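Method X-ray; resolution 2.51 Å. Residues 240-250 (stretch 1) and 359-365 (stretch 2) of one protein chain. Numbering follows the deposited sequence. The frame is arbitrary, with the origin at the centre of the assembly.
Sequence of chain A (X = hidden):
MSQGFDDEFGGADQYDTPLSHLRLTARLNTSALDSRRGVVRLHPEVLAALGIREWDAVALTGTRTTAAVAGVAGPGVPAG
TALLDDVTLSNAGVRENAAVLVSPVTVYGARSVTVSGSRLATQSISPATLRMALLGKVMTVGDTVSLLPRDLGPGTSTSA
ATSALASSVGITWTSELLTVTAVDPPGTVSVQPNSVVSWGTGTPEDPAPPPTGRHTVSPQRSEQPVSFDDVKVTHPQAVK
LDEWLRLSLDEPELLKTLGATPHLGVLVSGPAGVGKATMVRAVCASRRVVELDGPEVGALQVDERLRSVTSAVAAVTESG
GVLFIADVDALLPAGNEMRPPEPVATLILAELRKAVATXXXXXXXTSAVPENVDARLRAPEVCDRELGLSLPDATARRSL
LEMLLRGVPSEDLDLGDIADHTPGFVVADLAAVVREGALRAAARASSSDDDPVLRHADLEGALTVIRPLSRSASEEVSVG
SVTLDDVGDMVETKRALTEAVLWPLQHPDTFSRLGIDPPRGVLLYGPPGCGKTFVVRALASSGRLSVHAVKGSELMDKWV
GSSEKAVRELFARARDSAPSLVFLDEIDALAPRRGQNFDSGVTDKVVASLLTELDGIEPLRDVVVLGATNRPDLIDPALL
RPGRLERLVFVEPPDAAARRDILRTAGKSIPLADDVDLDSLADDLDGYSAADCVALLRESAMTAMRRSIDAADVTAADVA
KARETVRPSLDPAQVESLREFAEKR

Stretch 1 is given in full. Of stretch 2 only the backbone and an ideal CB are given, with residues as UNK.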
# COMPACT_ATOMS: atom_id res chain seq x y z
N LYS A 240 -21.18 8.66 -4.78
CA LYS A 240 -21.40 9.61 -3.70
C LYS A 240 -20.67 10.92 -3.96
O LYS A 240 -21.17 12.00 -3.64
CB LYS A 240 -20.96 8.99 -2.36
CG LYS A 240 -21.27 9.86 -1.15
CD LYS A 240 -21.09 9.09 0.15
CE LYS A 240 -22.26 8.17 0.43
NZ LYS A 240 -22.72 8.31 1.85
N LEU A 241 -19.48 10.82 -4.54
CA LEU A 241 -18.70 12.00 -4.91
C LEU A 241 -19.44 12.81 -5.97
O LEU A 241 -19.48 14.05 -5.91
CB LEU A 241 -17.32 11.60 -5.43
CG LEU A 241 -16.41 12.72 -5.92
CD1 LEU A 241 -16.19 13.76 -4.83
CD2 LEU A 241 -15.08 12.16 -6.41
N ASP A 242 -20.02 12.11 -6.94
CA ASP A 242 -20.78 12.75 -8.00
C ASP A 242 -22.01 13.46 -7.44
O ASP A 242 -22.32 14.58 -7.83
CB ASP A 242 -21.19 11.72 -9.06
CG ASP A 242 -22.05 12.32 -10.15
OD1 ASP A 242 -21.50 13.05 -11.00
OD2 ASP A 242 -23.27 12.06 -10.17
N GLU A 243 -22.68 12.80 -6.50
CA GLU A 243 -23.88 13.36 -5.89
C GLU A 243 -23.56 14.61 -5.07
O GLU A 243 -24.35 15.56 -5.03
CB GLU A 243 -24.59 12.29 -5.04
CG GLU A 243 -24.84 12.67 -3.59
CD GLU A 243 -26.32 12.72 -3.24
OE1 GLU A 243 -26.65 12.62 -2.04
OE2 GLU A 243 -27.14 12.86 -4.16
N TRP A 244 -22.40 14.61 -4.43
CA TRP A 244 -21.94 15.76 -3.65
C TRP A 244 -21.65 16.96 -4.56
O TRP A 244 -22.06 18.08 -4.27
CB TRP A 244 -20.69 15.41 -2.86
CG TRP A 244 -20.93 14.56 -1.66
CD1 TRP A 244 -22.12 14.31 -1.05
CD2 TRP A 244 -19.94 13.84 -0.92
NE1 TRP A 244 -21.94 13.48 0.03
CE2 TRP A 244 -20.60 13.18 0.13
CE3 TRP A 244 -18.55 13.69 -1.04
CZ2 TRP A 244 -19.93 12.38 1.06
CZ3 TRP A 244 -17.88 12.90 -0.12
CH2 TRP A 244 -18.58 12.25 0.92
N LEU A 245 -20.95 16.70 -5.66
CA LEU A 245 -20.61 17.73 -6.62
C LEU A 245 -21.85 18.37 -7.24
O LEU A 245 -21.91 19.59 -7.40
CB LEU A 245 -19.73 17.16 -7.74
CG LEU A 245 -18.22 17.16 -7.52
CD1 LEU A 245 -17.52 16.58 -8.73
CD2 LEU A 245 -17.71 18.56 -7.21
N ARG A 246 -22.82 17.54 -7.60
CA ARG A 246 -24.02 18.03 -8.26
C ARG A 246 -24.86 18.90 -7.34
O ARG A 246 -25.37 19.94 -7.76
CB ARG A 246 -24.83 16.87 -8.85
CG ARG A 246 -24.06 16.11 -9.91
CD ARG A 246 -24.94 15.17 -10.73
NE ARG A 246 -24.18 14.62 -11.85
CZ ARG A 246 -24.04 15.22 -13.03
NH1 ARG A 246 -24.61 16.39 -13.25
NH2 ARG A 246 -23.32 14.64 -13.99
N LEU A 247 -24.99 18.50 -6.08
CA LEU A 247 -25.73 19.29 -5.10
C LEU A 247 -25.07 20.64 -4.88
O LEU A 247 -25.74 21.67 -4.83
CB LEU A 247 -25.84 18.54 -3.78
CG LEU A 247 -26.77 17.33 -3.75
CD1 LEU A 247 -26.68 16.64 -2.41
CD2 LEU A 247 -28.21 17.75 -4.05
N SER A 248 -23.75 20.63 -4.75
CA SER A 248 -23.00 21.86 -4.51
C SER A 248 -23.01 22.79 -5.71
O SER A 248 -23.25 23.99 -5.57
CB SER A 248 -21.56 21.53 -4.11
OG SER A 248 -20.82 22.72 -3.89
N LEU A 249 -22.75 22.24 -6.90
CA LEU A 249 -22.54 23.06 -8.09
C LEU A 249 -23.80 23.28 -8.94
O LEU A 249 -23.94 24.33 -9.56
CB LEU A 249 -21.44 22.46 -8.96
CG LEU A 249 -20.05 22.34 -8.33
CD1 LEU A 249 -19.05 21.79 -9.33
CD2 LEU A 249 -19.60 23.69 -7.78
N ASP A 250 -24.70 22.30 -8.96
CA ASP A 250 -25.84 22.35 -9.87
C ASP A 250 -27.19 22.62 -9.20
O ASP A 250 -28.06 23.27 -9.79
CB ASP A 250 -25.92 21.07 -10.70
CG ASP A 250 -24.70 20.87 -11.57
OD1 ASP A 250 -24.03 21.88 -11.88
OD2 ASP A 250 -24.40 19.72 -11.94
N UNK A 359 -18.33 30.79 -4.63
CA UNK A 359 -19.51 30.20 -5.27
C UNK A 359 -19.17 29.63 -6.65
O UNK A 359 -18.48 30.28 -7.43
CB UNK A 359 -20.62 31.24 -5.40
N UNK A 360 -19.66 28.42 -6.93
CA UNK A 360 -19.39 27.76 -8.20
C UNK A 360 -18.03 27.09 -8.25
O UNK A 360 -17.58 26.67 -9.31
CB UNK A 360 -19.50 28.77 -9.34
N UNK A 361 -17.38 26.99 -7.10
CA UNK A 361 -16.07 26.34 -7.02
C UNK A 361 -16.09 25.19 -6.01
O UNK A 361 -16.59 25.35 -4.89
CB UNK A 361 -14.99 27.36 -6.64
N UNK A 362 -15.55 24.04 -6.40
CA UNK A 362 -15.42 22.91 -5.50
C UNK A 362 -13.97 22.45 -5.42
O UNK A 362 -13.21 22.61 -6.38
CB UNK A 362 -16.32 21.76 -5.95
N UNK A 363 -13.58 21.88 -4.29
CA UNK A 363 -12.20 21.45 -4.08
C UNK A 363 -12.10 19.96 -3.77
O UNK A 363 -12.73 19.47 -2.83
CB UNK A 363 -11.57 22.26 -2.94
N UNK A 364 -11.31 19.25 -4.57
CA UNK A 364 -11.07 17.83 -4.35
C UNK A 364 -9.57 17.54 -4.33
O UNK A 364 -8.84 17.94 -5.23
CB UNK A 364 -11.76 17.00 -5.43
N UNK A 365 -9.12 16.83 -3.30
CA UNK A 365 -7.73 16.42 -3.21
C UNK A 365 -7.62 14.93 -2.90
O UNK A 365 -8.49 14.36 -2.25
CB UNK A 365 -7.00 17.24 -2.14

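Stretch 1 is a helix from 240 to 249 that turns a row of leucines, Leu-241, Leu-245 and Leu-249, to stretch 2. Its charged side chains lie out of reach of that stretch: Arg-246 forms salt bridges with Asp-242 and Asp-250. Positions 361 to 365 form a strand that runs nearly antiparallel to the helix, at 156°, with a closest axis approach of 9.1 Å. No direct hydrogen bond joins the two stretches, so the contact rests on apolar packing and one water.

Position 359 precedes the strand. Its CA-to-CB bond points away from the helix, and no atom of stretch 1 lies within 5.5 Å of the ideal CB. A phi of -60° and psi of 135° suit many residues, proline among them. The deposited residue is Pro-359, whose ring makes no contact with stretch 1.

Position 360 has a phi of 81° and a psi of 11°. Positive phi by itself favours glycine, although asparagine or aspartate can also adopt it. The ideal CB points away from the helix, 5.3 Å from Leu-249 CD2, so stretch 1 does not demand a missing side chain. The residue is Gly-360. Its backbone takes part in the contact: Leu-249 CD2 lies 3.8 Å from Gly-360 C.

Position 361 has strand angles and a CB directed away from the helix. Stretch 1 sets little requirement here, and a beta-branched residue would suit the backbone. The residue is Val-361, with chi1 in the t well. Its main chain does the work on this side. Val-361 N is 4.0 Å from Leu-249 CD2, and a water bridges the stretches by donating to Val-361 O at 3.1 Å and to Ser-248 OG at 2.9 Å.

Position 362 points toward the helix at close range. The ideal CB is already 3.7 Å from Leu-245 CD2 and 4.2 Å from Leu-249 CD2, with Ser-248 OG at 5.0 Å. A small side chain fits best: alanine, or perhaps serine. The residue is Ala-362. Its methyl group packs against both leucines, with CB at 3.7 Å from Leu-245 CD2 and 4.2 Å from Leu-249 CD2.

Position 363 points away, with no atom of stretch 1 near its ideal CB. The extended backbone would accept beta-branched or aromatic residues, among others. It is Phe-363, whose ring does not touch the helix.

Position 364 again points toward the helix, but the gap is wider: the CA of position 364 is 9.6 Å from Leu-241 CA. The ideal CB has no helix atom within 5.5 Å. A longer apolar side chain is needed to reach the leucines; isoleucine, leucine or methionine could do so. The residue is Ile-364, with chi1 m and chi2 t. Its CD1 reaches Leu-241 CD1 at 4.0 Å and Leu-245 CD1 at 4.2 Å.

Position 365 is out of reach of the helix, so stretch 1 gives no guide to its size or polarity. It is Ala-365, which makes no contact with stretch 1.

Stretch 2, residues 359-365: PGVAFIA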
# COMPACT_ATOMS: atom_id res chain seq x y z
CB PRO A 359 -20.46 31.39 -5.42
CG PRO A 359 -20.02 32.37 -4.38
CD PRO A 359 -18.53 32.20 -4.27
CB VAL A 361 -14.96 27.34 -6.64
CG1 VAL A 361 -13.65 26.61 -6.36
CG2 VAL A 361 -14.77 28.37 -7.74
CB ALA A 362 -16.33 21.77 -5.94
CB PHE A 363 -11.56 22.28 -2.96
CG PHE A 363 -10.16 21.84 -2.60
CD1 PHE A 363 -9.15 21.87 -3.54
CD2 PHE A 363 -9.87 21.43 -1.31
CE1 PHE A 363 -7.86 21.48 -3.21
CE2 PHE A 363 -8.58 21.04 -0.97
CZ PHE A 363 -7.58 21.06 -1.93
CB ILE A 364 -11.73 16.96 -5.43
CG1 ILE A 364 -13.24 17.20 -5.48
CG2 ILE A 364 -11.44 15.49 -5.18
CD1 ILE A 364 -13.92 16.48 -6.62
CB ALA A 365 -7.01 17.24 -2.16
O HOH W 1 -19.68 25.25 -4.64
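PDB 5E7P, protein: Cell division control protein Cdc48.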